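Local coordinates for iron-regulated outer membrane protein (Neisseria meningitidis, PDB 4B7O) that serves as a TonB-dependent iron transporter of the outer membrane, probably with siderophore uptake activity, at residues Thr532-Arg536 with Ile562-Leu566; Ala228-Phe232 with Asn716-Tyr720. All coordinates share one frame; numbering follows the deposited sequence.

Interaction 1. Residues Thr532-Arg536 with Ile562-Leu566; sequences TKAER and IKDAL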
loop_
_atom_site.group_PDB
_atom_site.type_symbol
_atom_site.label_atom_id
_atom_site.label_comp_id
_atom_site.label_asym_id
_atom_site.label_seq_id
_atom_site.Cartn_x
_atom_site.Cartn_y
_atom_site.Cartn_z
ATOM N N THR A 532 -17.872 -2.151 -20.610
ATOM C CA THR A 532 -17.639 -1.671 -19.254
ATOM C C THR A 532 -16.334 -0.866 -19.207
ATOM O O THR A 532 -15.313 -1.303 -19.718
ATOM C CB THR A 532 -17.660 -2.744 -18.131
ATOM O OG1 THR A 532 -16.326 -3.098 -17.747
ATOM C CG2 THR A 532 -18.441 -3.945 -18.496
ATOM N N LYS A 533 -16.404 0.314 -18.598
ATOM C CA LYS A 533 -15.336 1.320 -18.641
ATOM C C LYS A 533 -14.489 1.291 -17.357
ATOM O O LYS A 533 -14.892 0.683 -16.336
ATOM C CB LYS A 533 -15.948 2.737 -18.741
ATOM C CG LYS A 533 -17.242 2.896 -19.564
ATOM C CD LYS A 533 -16.967 3.621 -20.876
ATOM C CE LYS A 533 -17.634 2.909 -22.052
ATOM N NZ LYS A 533 -19.093 2.605 -21.835
ATOM N N ALA A 534 -13.364 1.999 -17.422
ATOM C CA ALA A 534 -12.546 2.391 -16.242
ATOM C C ALA A 534 -13.255 3.330 -15.278
ATOM O O ALA A 534 -14.033 4.172 -15.688
ATOM C CB ALA A 534 -11.228 3.013 -16.661
ATOM N N GLU A 535 -12.985 3.148 -13.988
ATOM C CA GLU A 535 -13.422 4.028 -12.918
ATOM C C GLU A 535 -12.765 5.355 -13.131
ATOM O O GLU A 535 -11.537 5.421 -13.320
ATOM C CB GLU A 535 -12.926 3.488 -11.592
ATOM C CG GLU A 535 -13.853 2.476 -10.974
ATOM C CD GLU A 535 -13.247 1.801 -9.745
ATOM O OE1 GLU A 535 -12.006 1.965 -9.522
ATOM O OE2 GLU A 535 -14.016 1.146 -8.987
ATOM N N ARG A 536 -13.544 6.417 -13.038
ATOM C CA ARG A 536 -12.990 7.772 -13.345
ATOM C C ARG A 536 -13.102 8.734 -12.167
ATOM O O ARG A 536 -14.192 9.007 -11.658
ATOM C CB ARG A 536 -13.592 8.354 -14.634
ATOM C CG ARG A 536 -12.763 9.492 -15.195
ATOM C CD ARG A 536 -12.860 9.557 -16.686
ATOM N NE ARG A 536 -12.090 10.668 -17.253
ATOM C CZ ARG A 536 -12.599 11.885 -17.443
ATOM N NH1 ARG A 536 -13.871 12.138 -17.077
ATOM N NH2 ARG A 536 -11.832 12.836 -17.991
ATOM N N ILE A 562 -15.881 9.561 -7.812
ATOM C CA ILE A 562 -15.468 8.486 -8.722
ATOM C C ILE A 562 -16.701 7.958 -9.427
ATOM O O ILE A 562 -17.667 7.465 -8.796
ATOM C CB ILE A 562 -14.664 7.397 -8.021
ATOM C CG1 ILE A 562 -13.436 8.025 -7.386
ATOM C CG2 ILE A 562 -14.075 6.435 -9.035
ATOM C CD1 ILE A 562 -12.752 7.148 -6.340
ATOM N N LYS A 563 -16.697 8.132 -10.731
ATOM C CA LYS A 563 -17.781 7.604 -11.576
ATOM C C LYS A 563 -17.421 6.216 -12.117
ATOM O O LYS A 563 -16.235 5.884 -12.339
ATOM C CB LYS A 563 -18.072 8.535 -12.760
ATOM C CG LYS A 563 -18.365 9.968 -12.358
ATOM C CD LYS A 563 -19.672 10.471 -12.976
ATOM C CE LYS A 563 -19.856 11.966 -12.733
ATOM N NZ LYS A 563 -18.861 12.758 -13.545
ATOM N N ASP A 564 -18.462 5.430 -12.343
ATOM C CA ASP A 564 -18.335 4.096 -12.857
ATOM C C ASP A 564 -17.540 3.148 -11.955
ATOM O O ASP A 564 -16.716 2.399 -12.430
ATOM C CB ASP A 564 -17.716 4.160 -14.239
ATOM C CG ASP A 564 -18.675 4.725 -15.290
ATOM O OD1 ASP A 564 -19.930 4.636 -15.099
ATOM O OD2 ASP A 564 -18.139 5.244 -16.312
ATOM N N ALA A 565 -17.781 3.197 -10.656
ATOM C CA ALA A 565 -17.091 2.287 -9.728
ATOM C C ALA A 565 -17.450 0.853 -10.055
ATOM O O ALA A 565 -18.601 0.568 -10.414
ATOM C CB ALA A 565 -17.511 2.601 -8.309
ATOM N N LEU A 566 -16.494 -0.055 -9.903
ATOM C CA LEU A 566 -16.777 -1.496 -10.049
ATOM C C LEU A 566 -16.571 -2.246 -8.761
ATOM O O LEU A 566 -15.576 -2.057 -8.034
ATOM C CB LEU A 566 -15.928 -2.154 -11.126
ATOM C CG LEU A 566 -15.737 -1.436 -12.451
ATOM C CD1 LEU A 566 -14.448 -0.678 -12.385
ATOM C CD2 LEU A 566 -15.610 -2.455 -13.545
#

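Interaction 2. Residues Ala228-Phe232 with Asn716-Tyr720; sequences AGKGF and NTFYY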
loop_
_atom_site.group_PDB
_atom_site.type_symbol
_atom_site.label_atom_id
_atom_site.label_comp_id
_atom_site.label_asym_id
_atom_site.label_seq_id
_atom_site.Cartn_x
_atom_site.Cartn_y
_atom_site.Cartn_z
ATOM N N ALA A 228 -3.562 -9.844 22.351
ATOM C CA ALA A 228 -4.322 -8.640 22.315
ATOM C C ALA A 228 -4.423 -8.062 23.696
ATOM O O ALA A 228 -3.852 -8.603 24.634
ATOM C CB ALA A 228 -5.686 -8.947 21.724
ATOM N N GLY A 229 -5.100 -6.923 23.820
ATOM C CA GLY A 229 -5.142 -6.181 25.090
ATOM C C GLY A 229 -6.052 -6.744 26.185
ATOM O O GLY A 229 -6.853 -7.679 25.962
ATOM N N LYS A 230 -5.916 -6.162 27.372
ATOM C CA LYS A 230 -6.700 -6.550 28.530
ATOM C C LYS A 230 -8.100 -6.839 28.143
ATOM O O LYS A 230 -8.846 -5.925 27.820
ATOM C CB LYS A 230 -6.726 -5.448 29.573
ATOM C CG LYS A 230 -6.926 -6.005 30.983
ATOM C CD LYS A 230 -7.215 -4.938 32.055
ATOM C CE LYS A 230 -7.622 -5.609 33.382
ATOM N NZ LYS A 230 -7.529 -4.746 34.604
ATOM N N GLY A 231 -8.441 -8.128 28.159
ATOM C CA GLY A 231 -9.841 -8.564 28.140
ATOM C C GLY A 231 -10.205 -9.331 26.910
ATOM O O GLY A 231 -11.293 -9.837 26.809
ATOM N N PHE A 232 -9.313 -9.394 25.939
ATOM C CA PHE A 232 -9.532 -10.298 24.814
ATOM C C PHE A 232 -9.430 -11.752 25.303
ATOM O O PHE A 232 -8.549 -12.087 26.129
ATOM C CB PHE A 232 -8.467 -10.058 23.743
ATOM C CG PHE A 232 -8.510 -11.041 22.604
ATOM C CD1 PHE A 232 -9.609 -11.064 21.701
ATOM C CD2 PHE A 232 -7.471 -11.964 22.434
ATOM C CE1 PHE A 232 -9.648 -11.981 20.656
ATOM C CE2 PHE A 232 -7.492 -12.873 21.395
ATOM C CZ PHE A 232 -8.578 -12.884 20.501
ATOM N N ASN A 716 -1.948 -1.445 27.381
ATOM C CA ASN A 716 -2.462 -2.749 27.020
ATOM C C ASN A 716 -3.947 -2.681 26.690
ATOM O O ASN A 716 -4.748 -3.471 27.158
ATOM C CB ASN A 716 -2.217 -3.777 28.144
ATOM C CG ASN A 716 -2.417 -5.188 27.644
ATOM O OD1 ASN A 716 -2.128 -5.474 26.492
ATOM N ND2 ASN A 716 -2.975 -6.040 28.461
ATOM N N THR A 717 -4.275 -1.721 25.849
ATOM C CA THR A 717 -5.613 -1.473 25.370
ATOM C C THR A 717 -6.067 -2.515 24.437
ATOM O O THR A 717 -5.360 -2.938 23.515
ATOM C CB THR A 717 -5.688 -0.191 24.545
ATOM O OG1 THR A 717 -5.161 0.875 25.323
ATOM C CG2 THR A 717 -7.100 0.081 24.164
ATOM N N PHE A 718 -7.315 -2.853 24.645
ATOM C CA PHE A 718 -7.949 -3.853 23.874
ATOM C C PHE A 718 -8.792 -3.069 22.928
ATOM O O PHE A 718 -9.630 -2.269 23.359
ATOM C CB PHE A 718 -8.789 -4.728 24.816
ATOM C CG PHE A 718 -9.678 -5.724 24.108
ATOM C CD1 PHE A 718 -9.298 -6.292 22.888
ATOM C CD2 PHE A 718 -10.889 -6.123 24.690
ATOM C CE1 PHE A 718 -10.135 -7.191 22.225
ATOM C CE2 PHE A 718 -11.725 -7.051 24.059
ATOM C CZ PHE A 718 -11.359 -7.575 22.814
ATOM N N TYR A 719 -8.571 -3.275 21.639
ATOM C CA TYR A 719 -9.382 -2.603 20.661
ATOM C C TYR A 719 -9.320 -3.300 19.325
ATOM O O TYR A 719 -8.425 -4.085 19.068
ATOM C CB TYR A 719 -8.871 -1.160 20.471
ATOM C CG TYR A 719 -7.475 -1.068 19.794
ATOM C CD1 TYR A 719 -6.292 -1.195 20.538
ATOM C CD2 TYR A 719 -7.363 -0.820 18.424
ATOM C CE1 TYR A 719 -5.055 -1.091 19.931
ATOM C CE2 TYR A 719 -6.133 -0.727 17.795
ATOM C CZ TYR A 719 -4.972 -0.852 18.558
ATOM O OH TYR A 719 -3.730 -0.748 17.937
ATOM N N TYR A 720 -10.246 -2.918 18.457
ATOM C CA TYR A 720 -10.239 -3.278 17.068
ATOM C C TYR A 720 -10.087 -2.018 16.235
ATOM O O TYR A 720 -10.909 -1.071 16.377
ATOM C CB TYR A 720 -11.556 -3.978 16.679
ATOM C CG TYR A 720 -11.686 -5.333 17.293
ATOM C CD1 TYR A 720 -11.125 -6.453 16.690
ATOM C CD2 TYR A 720 -12.357 -5.490 18.500
ATOM C CE1 TYR A 720 -11.216 -7.707 17.296
ATOM C CE2 TYR A 720 -12.480 -6.726 19.087
ATOM C CZ TYR A 720 -11.894 -7.824 18.481
ATOM O OH TYR A 720 -12.026 -9.010 19.108
HETATM O O HOH W 1 -6.325 -5.077 21.492
#

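Interaction 1. Residues Thr532-Arg536 with Ile562-Leu566
Arg536 and Lys563 form an antiparallel hydrogen-bonded pair at the open end of the barrel hairpin made by strands 535-547 and 551-567, and Glu535 extends the contact past it through its carboxylate. The backbone part is regular: Arg536 N donates to Lys563 O at 2.8 Å, and Lys563 N returns a bond to Arg536 O. Beside it, Ile562 CA lies 3.2 Å from the same Arg536 O in a CA-H...O contact, and its CG2 branch packs against that carbonyl and against Glu535 CB.

Beyond this pair segment 562-566 turns a corner at Asp564, which has a positive phi of 62°, and the Glu535 side chain takes over from the backbone. With CG beside the backbone N (chi1 -87°) and the chain extended beyond it, its carboxylate reaches forward to Leu566. There OE2 accepts Leu566 N at 2.9 Å, met on the anti side and 20° out of the carboxylate plane. The other oxygen, OE1, makes a salt bridge with Arg512, so both ends of the carboxylate are held and its rotation is fixed. The Leu566 side chain crosses that of Glu535 obliquely, bringing its CD1 to 3.5 Å from Glu535 CG. Nearby, the buried Thr532 OG1 has no polar partner in the model.

The long basic side chains lead elsewhere: Arg536 runs to Leu484 O and Asn485 OD1, and Lys533 NZ to Gly531 O. Asn583 of the adjoining strand 578-600 bonds Lys533 O and Asp564 O, joining both segments to the next strand. This is the end of the hairpin away from the short turn at 548-550, probably the extracellular end, in the up-and-down transmembrane beta-barrel characteristic of TonB-dependent transporters.

Interaction 2. Residues Ala228-Phe232 with Asn716-Tyr720
The ring of Phe718 carries Phe232 on one face: the backbone N of Phe232 sits above its centre, and Phe232 CB makes a CH-pi contact, 4.0 Å from the Phe718 ring centroid. Water 1 lies in the plane of the ring, at its edge. The two phenylalanine rings themselves meet obliquely, their planes at 57°, and Tyr720 OH approaches the Phe232 ring obliquely as well, 4.1 Å from Phe232 CD1. With Phe718 CG anti to its own N (chi1 172°), the ring lies across the turn; Phe718 CB, placed by the backbone, is 3.2 Å from Lys230 O.

That turn is a type II beta turn from Gly229 to Phe232, closed by Phe232 N to Gly229 O, with Gly231 taking the positive phi expected at its third position. It lies in the loop between strands 212-223 and 246-259, packed on the loop joining the last two strands of the TonB-dependent barrel. Gly229 has no side chain, and its CA comes to 3.8 Å from Phe718 CA.

Lys230 N donates to Asn716 O at 2.9 Å. The Asn716 amide flanks this bond, and its OD1 accepts Arg735 N. Water 1 bridges the backbones, accepting from Gly229 N and from Tyr719 N (2.9 Å), and it can donate to Thr717 O, though more acceptors lie within reach than the water has protons.

From the N terminus, the chain first passes through the plug and enters the barrel, reaching 228-232 in the loop after strand 212-223. Most of the barrel wall follows before 716-720 returns to meet it, so interaction 2 closes a loop with 483 residues between its segments and joins loops near the start and end of the barrel, across the seam where strands 185-194 and 736-744 pair to close the barrel. Interaction 1 falls entirely within that span and closes a hairpin, with only 25 residues between its segments. The two do not cross or touch: their centres are about 40 Å apart, and their nearest atoms about 24 Å.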